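Local coordinates for protein 1-pyrroline-5-carboxylate dehydrogenase (Thermus thermophilus, PDB 1UZB) that probably oxidises the open-chain semialdehyde form of 1-pyrroline-5-carboxylate to glutamate, as an aldehyde dehydrogenase family enzyme of proline breakdown, at residues P362-L373 and K390-I399. Numbering follows the deposited sequence. Where two conformers were deposited one is given.
Sequences PVVSAEQERKVL and KRLEGEGYFI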
# COMPACT_ATOMS: atom_id res chain seq x y z
N PRO A 362 0.13 1.02 -51.53
CA PRO A 362 -1.10 0.60 -52.21
C PRO A 362 -2.11 0.09 -51.20
O PRO A 362 -1.77 -0.17 -50.05
CB PRO A 362 -0.61 -0.54 -53.09
CG PRO A 362 0.35 -1.23 -52.15
CD PRO A 362 1.13 -0.07 -51.54
N VAL A 363 -3.37 -0.05 -51.61
CA VAL A 363 -4.34 -0.64 -50.71
C VAL A 363 -3.99 -2.13 -50.78
O VAL A 363 -3.29 -2.56 -51.70
CB VAL A 363 -5.81 -0.34 -51.11
CG1 VAL A 363 -6.09 1.14 -50.89
CG2 VAL A 363 -6.07 -0.72 -52.55
N VAL A 364 -4.48 -2.91 -49.83
CA VAL A 364 -4.08 -4.31 -49.73
C VAL A 364 -4.40 -5.34 -50.82
O VAL A 364 -3.65 -6.29 -51.00
CB VAL A 364 -4.54 -4.90 -48.37
CG1 VAL A 364 -5.99 -5.36 -48.44
CG2 VAL A 364 -3.61 -6.03 -47.94
N SER A 365 -5.49 -5.15 -51.56
CA SER A 365 -5.84 -6.14 -52.58
C SER A 365 -6.70 -5.56 -53.68
O SER A 365 -7.17 -4.43 -53.58
CB SER A 365 -6.60 -7.30 -51.94
OG SER A 365 -7.85 -6.83 -51.44
N ALA A 366 -6.91 -6.35 -54.73
CA ALA A 366 -7.73 -5.93 -55.85
C ALA A 366 -9.16 -5.71 -55.39
O ALA A 366 -9.81 -4.76 -55.83
CB ALA A 366 -7.68 -6.98 -56.96
N GLU A 367 -9.66 -6.57 -54.52
CA GLU A 367 -11.03 -6.41 -54.04
C GLU A 367 -11.15 -5.15 -53.18
O GLU A 367 -12.13 -4.42 -53.28
CB GLU A 367 -11.49 -7.63 -53.24
CG GLU A 367 -12.91 -7.50 -52.68
CD GLU A 367 -13.97 -7.27 -53.75
OE1 GLU A 367 -15.13 -7.00 -53.39
OE2 GLU A 367 -13.65 -7.35 -54.96
N GLN A 368 -10.15 -4.89 -52.34
CA GLN A 368 -10.20 -3.69 -51.52
C GLN A 368 -10.18 -2.46 -52.42
O GLN A 368 -10.88 -1.49 -52.17
CB GLN A 368 -9.02 -3.66 -50.54
CG GLN A 368 -9.10 -2.55 -49.50
CD GLN A 368 -10.37 -2.63 -48.68
OE1 GLN A 368 -10.66 -3.65 -48.06
NE2 GLN A 368 -11.13 -1.54 -48.67
N GLU A 369 -9.37 -2.52 -53.47
CA GLU A 369 -9.29 -1.42 -54.42
C GLU A 369 -10.65 -1.18 -55.07
O GLU A 369 -11.11 -0.05 -55.17
CB GLU A 369 -8.24 -1.73 -55.48
CG GLU A 369 -8.03 -0.61 -56.49
CD GLU A 369 -7.02 -0.98 -57.55
OE1 GLU A 369 -7.27 -1.95 -58.29
OE2 GLU A 369 -5.97 -0.30 -57.64
N ARG A 370 -11.29 -2.27 -55.49
CA ARG A 370 -12.59 -2.15 -56.14
C ARG A 370 -13.60 -1.50 -55.19
O ARG A 370 -14.36 -0.62 -55.59
CB ARG A 370 -13.11 -3.52 -56.56
CG ARG A 370 -14.36 -3.44 -57.43
CD ARG A 370 -15.05 -4.78 -57.55
NE ARG A 370 -15.64 -5.21 -56.28
CZ ARG A 370 -16.71 -4.65 -55.73
NH1 ARG A 370 -17.33 -3.65 -56.34
NH2 ARG A 370 -17.16 -5.09 -54.57
N LYS A 371 -13.59 -1.94 -53.94
CA LYS A 371 -14.52 -1.41 -52.94
C LYS A 371 -14.31 0.08 -52.67
O LYS A 371 -15.26 0.85 -52.63
CB LYS A 371 -14.40 -2.19 -51.63
CG LYS A 371 -14.91 -3.62 -51.71
CD LYS A 371 -14.79 -4.32 -50.36
CE LYS A 371 -15.25 -5.77 -50.44
NZ LYS A 371 -15.16 -6.45 -49.12
N VAL A 372 -13.05 0.49 -52.50
CA VAL A 372 -12.76 1.89 -52.24
C VAL A 372 -13.19 2.75 -53.43
O VAL A 372 -13.80 3.81 -53.26
CB VAL A 372 -11.26 2.10 -51.94
CG1 VAL A 372 -10.96 3.58 -51.78
CG2 VAL A 372 -10.89 1.34 -50.67
N LEU A 373 -12.88 2.29 -54.64
CA LEU A 373 -13.24 3.03 -55.84
C LEU A 373 -14.76 3.09 -55.98
O LEU A 373 -15.30 4.08 -56.48
CB LEU A 373 -12.63 2.38 -57.08
CG LEU A 373 -11.10 2.41 -57.15
CD1 LEU A 373 -10.61 1.63 -58.37
CD2 LEU A 373 -10.62 3.86 -57.22
N LYS A 390 -9.36 8.90 -57.56
CA LYS A 390 -9.05 8.00 -58.66
C LYS A 390 -7.85 7.09 -58.41
O LYS A 390 -7.02 7.34 -57.53
CB LYS A 390 -8.81 8.79 -59.95
CG LYS A 390 -7.60 9.70 -59.92
CD LYS A 390 -7.44 10.44 -61.24
CE LYS A 390 -6.19 11.30 -61.26
NZ LYS A 390 -6.05 12.03 -62.55
N ARG A 391 -7.79 6.02 -59.19
CA ARG A 391 -6.71 5.06 -59.12
C ARG A 391 -5.54 5.68 -59.87
O ARG A 391 -5.73 6.40 -60.86
CB ARG A 391 -7.13 3.76 -59.80
CG ARG A 391 -6.11 2.63 -59.68
CD ARG A 391 -6.60 1.39 -60.42
NE ARG A 391 -5.74 0.23 -60.21
CZ ARG A 391 -4.46 0.17 -60.55
NH1 ARG A 391 -3.87 1.21 -61.13
NH2 ARG A 391 -3.76 -0.93 -60.32
N LEU A 392 -4.33 5.42 -59.40
CA LEU A 392 -3.15 5.96 -60.05
C LEU A 392 -2.60 4.92 -61.02
O LEU A 392 -3.02 3.76 -61.00
CB LEU A 392 -2.09 6.31 -59.00
CG LEU A 392 -2.56 7.35 -57.98
CD1 LEU A 392 -1.50 7.52 -56.90
CD2 LEU A 392 -2.84 8.68 -58.68
N GLU A 393 -1.69 5.35 -61.89
CA GLU A 393 -1.10 4.45 -62.87
C GLU A 393 -0.18 3.43 -62.19
O GLU A 393 0.48 3.75 -61.21
CB GLU A 393 -0.31 5.24 -63.91
CG GLU A 393 -1.16 6.24 -64.68
CD GLU A 393 -0.36 7.02 -65.71
OE1 GLU A 393 -0.95 7.87 -66.40
OE2 GLU A 393 0.86 6.77 -65.83
N GLY A 394 -0.16 2.22 -62.73
CA GLY A 394 0.69 1.19 -62.16
C GLY A 394 -0.05 -0.10 -61.85
O GLY A 394 -1.26 -0.11 -61.67
N GLU A 395 0.71 -1.20 -61.79
CA GLU A 395 0.15 -2.51 -61.51
C GLU A 395 -0.37 -2.57 -60.07
O GLU A 395 -1.38 -3.21 -59.79
CB GLU A 395 1.21 -3.59 -61.72
CG GLU A 395 0.72 -5.01 -61.50
CD GLU A 395 1.78 -6.06 -61.80
OE1 GLU A 395 2.82 -6.09 -61.09
OE2 GLU A 395 1.58 -6.85 -62.74
N GLY A 396 0.34 -1.90 -59.17
CA GLY A 396 -0.05 -1.87 -57.77
C GLY A 396 -1.43 -1.26 -57.56
O GLY A 396 -1.94 -0.55 -58.42
N TYR A 397 -2.03 -1.54 -56.40
CA TYR A 397 -3.36 -1.02 -56.09
C TYR A 397 -3.26 0.37 -55.48
O TYR A 397 -3.65 0.59 -54.33
CB TYR A 397 -4.06 -1.99 -55.13
CG TYR A 397 -4.01 -3.43 -55.60
CD1 TYR A 397 -3.47 -4.42 -54.78
CD2 TYR A 397 -4.49 -3.79 -56.86
CE1 TYR A 397 -3.40 -5.75 -55.21
CE2 TYR A 397 -4.42 -5.12 -57.29
CZ TYR A 397 -3.88 -6.09 -56.46
OH TYR A 397 -3.82 -7.40 -56.88
N PHE A 398 -2.75 1.31 -56.26
CA PHE A 398 -2.56 2.67 -55.80
C PHE A 398 -3.76 3.59 -55.99
O PHE A 398 -4.25 3.77 -57.11
CB PHE A 398 -1.34 3.28 -56.50
CG PHE A 398 -0.09 2.46 -56.35
CD1 PHE A 398 0.47 2.24 -55.09
CD2 PHE A 398 0.54 1.92 -57.46
CE1 PHE A 398 1.63 1.48 -54.94
CE2 PHE A 398 1.71 1.16 -57.33
CZ PHE A 398 2.25 0.94 -56.07
N ILE A 399 -4.22 4.16 -54.89
CA ILE A 399 -5.35 5.09 -54.90
C ILE A 399 -4.87 6.41 -54.30
O ILE A 399 -4.19 6.43 -53.27
CB ILE A 399 -6.53 4.56 -54.06
CG1 ILE A 399 -7.01 3.22 -54.64
CG2 ILE A 399 -7.67 5.56 -54.06
CD1 ILE A 399 -8.14 2.58 -53.86
O HOH W 1 -5.10 -8.66 -54.87
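Y397, in the loop joining strands 384-387 and 402-405 of the aldehyde dehydrogenase fold, lays one face of its ring on the first turn of helix 366-379, which S365 N-caps. A366 N sits above that face, offset toward the rim, 3.5 Å from Y397 CZ, and S365 C lies over the same face. The ring reaches there because CG of Y397 is anti to its carbonyl carbon (chi1 -50°), and a water ties the phenol OH to A366 N, one of the amides at the helix start. S365 OG caps the same turn by accepting from Q368 N. E369 extends from the helix at about a right angle to both Y397 and R391, its carboxylate nearly perpendicular to the tyrosine ring. E369 OE2 forms a salt bridge to R391 NE at 2.6 Å, with carboxylate and guanidinium planes 61° apart rather than coplanar, while NH1 and NH2 of R391 both grip G394 O end-on, holding the guanidinium within the loop. A leucine in place of R391 would probably leave the E369 carboxylate without its charged mate and G394 O without these two donors. On the loop side of the helix, I399 CD1 packs on V372 CG1 at 3.6 Å and also meets V363 CG1, at 3.9 Å. Y397, the centre of an inverse gamma turn, accepts at its carbonyl O from V363 N at 2.8 Å, and F398 CE1 approaches P362 CB at 3.5 Å.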